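Local coordinates for uncharacterized protein (Bacteroides vulgatus, PDB 4Q88) that probably acts as a glycoside hydrolase of family 88, although its own substrate and reaction remain uncharacterized, at residues A[16-28]-A[48-60]. Numbering follows the deposited sequence.
Sequences LLEIIHRVNQRYQ and NMEVCALTGNKDY
Tyr60 and His21 each set CG beside the backbone N (chi1 -65° and -69°), and these torsions swing the phenol of one and the imidazole of the other into the gap between their helices. The helices belong to the mainly helical (alpha/alpha)6 barrel, the six-hairpin fold of this clan: helix 13-30 runs broadly antiparallel to helix 39-55, their segment axes 11.7 Å apart at 136°, and Tyr60 enters from the first turn of the following helix 58-70. Its ring is a knob in a hole formed by His21, Asn24, Gln25 and Gln28. Tyrosine suits this place because its long flat ring spans the gap while its hydroxyl meets polar groups at the far end: OH lies 2.7 Å from His21 ND1 in a nearly straight hydrogen bond, near the imidazole plane, and takes a second, more bent one from Gln25 NE2 at 3.0 Å. Asn24 ND2 stands over the centre of one face of the Tyr60 ring, whereas Asn57 CG covers the opposite face, offset toward the rim. The same ND2 donates to Asn48 OD1 at 2.9 Å, the acceptor in the Asn24 amide plane and the donor in the Asn48 carbonyl plane, although the two amides are turned against each other. Asn24 OD1 bonds to Tyr44, as does Gln28 NE2; asparagine can thus give and accept at once at a buried position. Toward the C-terminal end of helix 39-55 the packing turns apolar, with branched Ile20 sending CG2 to Val51 CG1 (3.8 Å) and CD1 to Leu54 CD2. Gly56 is the first residue to leave that helix, its positive phi easy for glycine, and Asn57 caps the next: its OD1 accepts from Tyr60 N at 2.9 Å, while Asn48 ND2 donates to Tyr60 O from above the carbonyl plane.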
loop_
_atom_site.group_PDB
_atom_site.type_symbol
_atom_site.label_atom_id
_atom_site.label_comp_id
_atom_site.label_asym_id
_atom_site.label_seq_id
_atom_site.Cartn_x
_atom_site.Cartn_y
_atom_site.Cartn_z
ATOM N N LEU A 16 13.754 -17.142 -4.833
ATOM C CA LEU A 16 12.970 -15.947 -4.393
ATOM C C LEU A 16 13.311 -15.567 -2.968
ATOM O O LEU A 16 13.388 -14.393 -2.645
ATOM C CB LEU A 16 11.475 -16.175 -4.506
ATOM C CG LEU A 16 11.051 -16.450 -5.938
ATOM C CD1 LEU A 16 9.571 -16.749 -5.942
ATOM C CD2 LEU A 16 11.401 -15.290 -6.856
ATOM N N LEU A 17 13.524 -16.567 -2.092
ATOM C CA LEU A 17 13.872 -16.266 -0.729
ATOM C C LEU A 17 15.225 -15.588 -0.650
ATOM O O LEU A 17 15.417 -14.682 0.171
ATOM C CB LEU A 17 13.826 -17.539 0.156
ATOM C CG LEU A 17 12.393 -17.987 0.389
ATOM C CD1 LEU A 17 12.360 -19.425 0.920
ATOM C CD2 LEU A 17 11.626 -17.063 1.330
ATOM N N GLU A 18 16.182 -16.015 -1.479
ATOM C CA GLU A 18 17.473 -15.327 -1.531
ATOM C C GLU A 18 17.300 -13.819 -1.828
ATOM O O GLU A 18 17.961 -12.966 -1.221
ATOM C CB GLU A 18 18.392 -15.960 -2.593
ATOM C CG GLU A 18 19.780 -15.355 -2.599
ATOM C CD GLU A 18 19.866 -14.047 -3.389
ATOM O OE1 GLU A 18 19.194 -13.912 -4.439
ATOM O OE2 GLU A 18 20.636 -13.149 -2.978
ATOM N N ILE A 19 16.439 -13.521 -2.785
ATOM C CA ILE A 19 16.113 -12.120 -3.150
ATOM C C ILE A 19 15.502 -11.377 -1.971
ATOM O O ILE A 19 15.963 -10.289 -1.613
ATOM C CB ILE A 19 15.172 -12.061 -4.359
ATOM C CG1 ILE A 19 15.951 -12.501 -5.619
ATOM C CG2 ILE A 19 14.613 -10.647 -4.523
ATOM C CD1 ILE A 19 15.100 -12.756 -6.843
ATOM N N ILE A 20 14.497 -12.003 -1.344
ATOM C CA ILE A 20 13.813 -11.397 -0.216
ATOM C C ILE A 20 14.804 -11.075 0.887
ATOM O O ILE A 20 14.855 -9.956 1.408
ATOM C CB ILE A 20 12.665 -12.305 0.256
ATOM C CG1 ILE A 20 11.542 -12.271 -0.789
ATOM C CG2 ILE A 20 12.114 -11.851 1.585
ATOM C CD1 ILE A 20 10.450 -13.284 -0.537
ATOM N N HIS A 21 15.631 -12.046 1.233
ATOM C CA HIS A 21 16.579 -11.804 2.298
ATOM C C HIS A 21 17.666 -10.787 1.901
ATOM O O HIS A 21 18.055 -9.984 2.729
ATOM C CB HIS A 21 17.190 -13.122 2.768
ATOM C CG HIS A 21 16.230 -14.005 3.473
ATOM N ND1 HIS A 21 15.608 -13.635 4.641
ATOM C CD2 HIS A 21 15.800 -15.255 3.201
ATOM C CE1 HIS A 21 14.853 -14.629 5.071
ATOM N NE2 HIS A 21 14.918 -15.606 4.196
ATOM N N ARG A 22 18.139 -10.820 0.649
ATOM C CA ARG A 22 19.124 -9.842 0.161
ATOM C C ARG A 22 18.608 -8.416 0.340
ATOM O O ARG A 22 19.258 -7.546 0.939
ATOM C CB ARG A 22 19.443 -10.096 -1.309
ATOM C CG ARG A 22 20.587 -9.242 -1.795
ATOM C CD ARG A 22 20.771 -9.197 -3.293
ATOM N NE ARG A 22 20.327 -10.370 -4.042
ATOM C CZ ARG A 22 20.001 -10.331 -5.330
ATOM N NH1 ARG A 22 20.062 -9.192 -6.023
ATOM N NH2 ARG A 22 19.564 -11.420 -5.934
ATOM N N VAL A 23 17.385 -8.188 -0.142
ATOM C CA VAL A 23 16.745 -6.854 -0.057
ATOM C C VAL A 23 16.491 -6.421 1.372
ATOM O O VAL A 23 16.813 -5.290 1.748
ATOM C CB VAL A 23 15.426 -6.828 -0.866
ATOM C CG1 VAL A 23 14.629 -5.546 -0.644
ATOM C CG2 VAL A 23 15.710 -7.062 -2.334
ATOM N N ASN A 24 15.955 -7.330 2.185
ATOM C CA ASN A 24 15.570 -6.955 3.525
ATOM C C ASN A 24 16.790 -6.777 4.416
ATOM O O ASN A 24 16.810 -5.866 5.242
ATOM C CB ASN A 24 14.566 -7.930 4.148
ATOM C CG ASN A 24 13.558 -7.220 5.048
ATOM O OD1 ASN A 24 13.281 -6.013 4.869
ATOM N ND2 ASN A 24 13.030 -7.935 6.035
ATOM N N GLN A 25 17.797 -7.635 4.252
ATOM C CA GLN A 25 19.014 -7.497 5.058
ATOM C C GLN A 25 19.786 -6.254 4.730
ATOM O O GLN A 25 20.274 -5.598 5.636
ATOM C CB GLN A 25 19.883 -8.725 4.968
ATOM C CG GLN A 25 19.218 -9.823 5.757
ATOM C CD GLN A 25 19.826 -11.178 5.555
ATOM O OE1 GLN A 25 20.936 -11.313 5.032
ATOM N NE2 GLN A 25 19.089 -12.210 5.973
ATOM N N ARG A 26 19.850 -5.904 3.461
ATOM C CA ARG A 26 20.508 -4.654 3.052
ATOM C C ARG A 26 19.838 -3.487 3.728
ATOM O O ARG A 26 20.505 -2.634 4.332
ATOM C CB ARG A 26 20.475 -4.487 1.544
ATOM C CG ARG A 26 21.216 -3.238 1.035
ATOM C CD ARG A 26 20.700 -2.777 -0.308
ATOM N NE ARG A 26 20.899 -1.346 -0.547
ATOM C CZ ARG A 26 19.977 -0.385 -0.364
ATOM N NH1 ARG A 26 18.725 -0.655 0.100
ATOM N NH2 ARG A 26 20.316 0.884 -0.645
ATOM N N TYR A 27 18.504 -3.437 3.666
ATOM C CA TYR A 27 17.799 -2.295 4.249
ATOM C C TYR A 27 18.015 -2.204 5.778
ATOM O O TYR A 27 18.359 -1.138 6.304
ATOM C CB TYR A 27 16.292 -2.349 3.899
ATOM C CG TYR A 27 15.597 -1.153 4.411
ATOM C CD1 TYR A 27 15.593 0.023 3.680
ATOM C CD2 TYR A 27 14.981 -1.163 5.638
ATOM C CE1 TYR A 27 14.999 1.159 4.171
ATOM C CE2 TYR A 27 14.382 -0.033 6.143
ATOM C CZ TYR A 27 14.385 1.120 5.393
ATOM O OH TYR A 27 13.783 2.254 5.872
ATOM N N GLN A 28 17.859 -3.329 6.489
ATOM C CA GLN A 28 17.973 -3.311 7.942
ATOM C C GLN A 28 19.411 -3.092 8.415
ATOM O O GLN A 28 19.620 -2.505 9.478
ATOM C CB GLN A 28 17.377 -4.580 8.574
ATOM C CG GLN A 28 15.878 -4.685 8.317
ATOM C CD GLN A 28 15.186 -5.813 9.038
ATOM O OE1 GLN A 28 15.781 -6.535 9.835
ATOM N NE2 GLN A 28 13.887 -5.938 8.798
ATOM N N ASN A 48 7.957 -5.531 5.830
ATOM C CA ASN A 48 8.695 -6.370 6.787
ATOM C C ASN A 48 7.783 -7.364 7.490
ATOM O O ASN A 48 8.126 -8.543 7.668
ATOM C CB ASN A 48 9.429 -5.510 7.799
ATOM C CG ASN A 48 10.418 -6.324 8.634
ATOM O OD1 ASN A 48 11.216 -7.076 8.097
ATOM N ND2 ASN A 48 10.381 -6.154 9.916
HETATM N N MSE A 49 6.575 -6.931 7.879
HETATM C CA MSE A 49 5.657 -7.856 8.535
HETATM C C MSE A 49 5.214 -8.973 7.571
HETATM O O MSE A 49 4.961 -10.150 7.980
HETATM C CB MSE A 49 4.470 -7.021 9.106
HETATM C CG MSE A 49 4.772 -6.047 10.257
HETATM SE SE MSE A 49 5.753 -7.009 11.673
HETATM C CE MSE A 49 4.564 -8.466 12.123
ATOM N N GLU A 50 5.077 -8.630 6.299
ATOM C CA GLU A 50 4.808 -9.644 5.258
ATOM C C GLU A 50 5.944 -10.682 5.184
ATOM O O GLU A 50 5.683 -11.905 5.167
ATOM C CB GLU A 50 4.601 -8.996 3.909
ATOM C CG GLU A 50 3.882 -9.889 2.919
ATOM C CD GLU A 50 2.402 -10.062 3.246
ATOM O OE1 GLU A 50 1.790 -9.185 3.903
ATOM O OE2 GLU A 50 1.811 -11.099 2.845
ATOM N N VAL A 51 7.177 -10.213 5.196
ATOM C CA VAL A 51 8.362 -11.126 5.244
ATOM C C VAL A 51 8.351 -12.000 6.495
ATOM O O VAL A 51 8.618 -13.203 6.415
ATOM C CB VAL A 51 9.693 -10.374 5.139
ATOM C CG1 VAL A 51 10.865 -11.346 5.085
ATOM C CG2 VAL A 51 9.694 -9.533 3.887
ATOM N N CYS A 52 7.998 -11.407 7.631
ATOM C CA CYS A 52 7.893 -12.200 8.869
ATOM C C CYS A 52 6.821 -13.253 8.776
ATOM O O CYS A 52 6.998 -14.409 9.263
ATOM C CB CYS A 52 7.638 -11.346 10.079
ATOM S SG CYS A 52 9.004 -10.273 10.489
ATOM N N ALA A 53 5.692 -12.931 8.163
ATOM C CA ALA A 53 4.668 -13.952 7.954
ATOM C C ALA A 53 5.147 -15.110 7.082
ATOM O O ALA A 53 4.738 -16.257 7.247
ATOM C CB ALA A 53 3.406 -13.327 7.333
ATOM N N LEU A 54 5.937 -14.795 6.061
ATOM C CA LEU A 54 6.387 -15.788 5.092
ATOM C C LEU A 54 7.514 -16.618 5.675
ATOM O O LEU A 54 7.631 -17.789 5.333
ATOM C CB LEU A 54 6.926 -15.125 3.832
ATOM C CG LEU A 54 7.356 -16.021 2.701
ATOM C CD1 LEU A 54 6.156 -16.665 2.028
ATOM C CD2 LEU A 54 8.160 -15.196 1.704
ATOM N N THR A 55 8.318 -16.024 6.536
ATOM C CA THR A 55 9.593 -16.633 6.924
ATOM C C THR A 55 9.756 -16.961 8.401
ATOM O O THR A 55 10.629 -17.747 8.783
ATOM C CB THR A 55 10.808 -15.731 6.551
ATOM O OG1 THR A 55 10.829 -14.551 7.374
ATOM C CG2 THR A 55 10.846 -15.388 5.056
ATOM N N GLY A 56 8.992 -16.316 9.252
ATOM C CA GLY A 56 9.164 -16.453 10.677
ATOM C C GLY A 56 10.445 -15.924 11.263
ATOM O O GLY A 56 10.801 -16.273 12.389
ATOM N N ASN A 57 11.130 -15.057 10.540
ATOM C CA ASN A 57 12.455 -14.625 10.922
ATOM C C ASN A 57 12.385 -13.737 12.162
ATOM O O ASN A 57 11.793 -12.661 12.135
ATOM C CB ASN A 57 13.145 -13.927 9.744
ATOM C CG ASN A 57 14.574 -13.510 10.054
ATOM O OD1 ASN A 57 14.819 -12.730 10.958
ATOM N ND2 ASN A 57 15.525 -14.024 9.283
ATOM N N LYS A 58 12.993 -14.172 13.281
ATOM C CA LYS A 58 12.883 -13.392 14.525
ATOM C C LYS A 58 13.683 -12.102 14.560
ATOM O O LYS A 58 13.316 -11.203 15.286
ATOM C CB LYS A 58 13.213 -14.247 15.764
ATOM C CG LYS A 58 12.119 -15.248 16.102
ATOM C CD LYS A 58 12.596 -16.221 17.191
ATOM C CE LYS A 58 11.550 -17.275 17.551
ATOM N NZ LYS A 58 11.445 -18.375 16.541
ATOM N N ASP A 59 14.762 -11.999 13.786
ATOM C CA ASP A 59 15.513 -10.732 13.695
ATOM C C ASP A 59 14.692 -9.656 12.963
ATOM O O ASP A 59 14.677 -8.491 13.341
ATOM C CB ASP A 59 16.840 -10.957 12.957
ATOM C CG ASP A 59 17.804 -11.845 13.760
ATOM O OD1 ASP A 59 17.767 -11.816 15.003
ATOM O OD2 ASP A 59 18.540 -12.605 13.142
ATOM N N TYR A 60 14.007 -10.066 11.911
ATOM C CA TYR A 60 13.177 -9.130 11.149
ATOM C C TYR A 60 12.039 -8.669 12.042
ATOM O O TYR A 60 11.712 -7.500 12.088
ATOM C CB TYR A 60 12.617 -9.755 9.862
ATOM C CG TYR A 60 13.608 -10.150 8.802
ATOM C CD1 TYR A 60 14.894 -9.604 8.733
ATOM C CD2 TYR A 60 13.232 -11.011 7.813
ATOM C CE1 TYR A 60 15.779 -9.981 7.723
ATOM C CE2 TYR A 60 14.105 -11.396 6.825
ATOM C CZ TYR A 60 15.382 -10.882 6.788
ATOM O OH TYR A 60 16.239 -11.303 5.793
#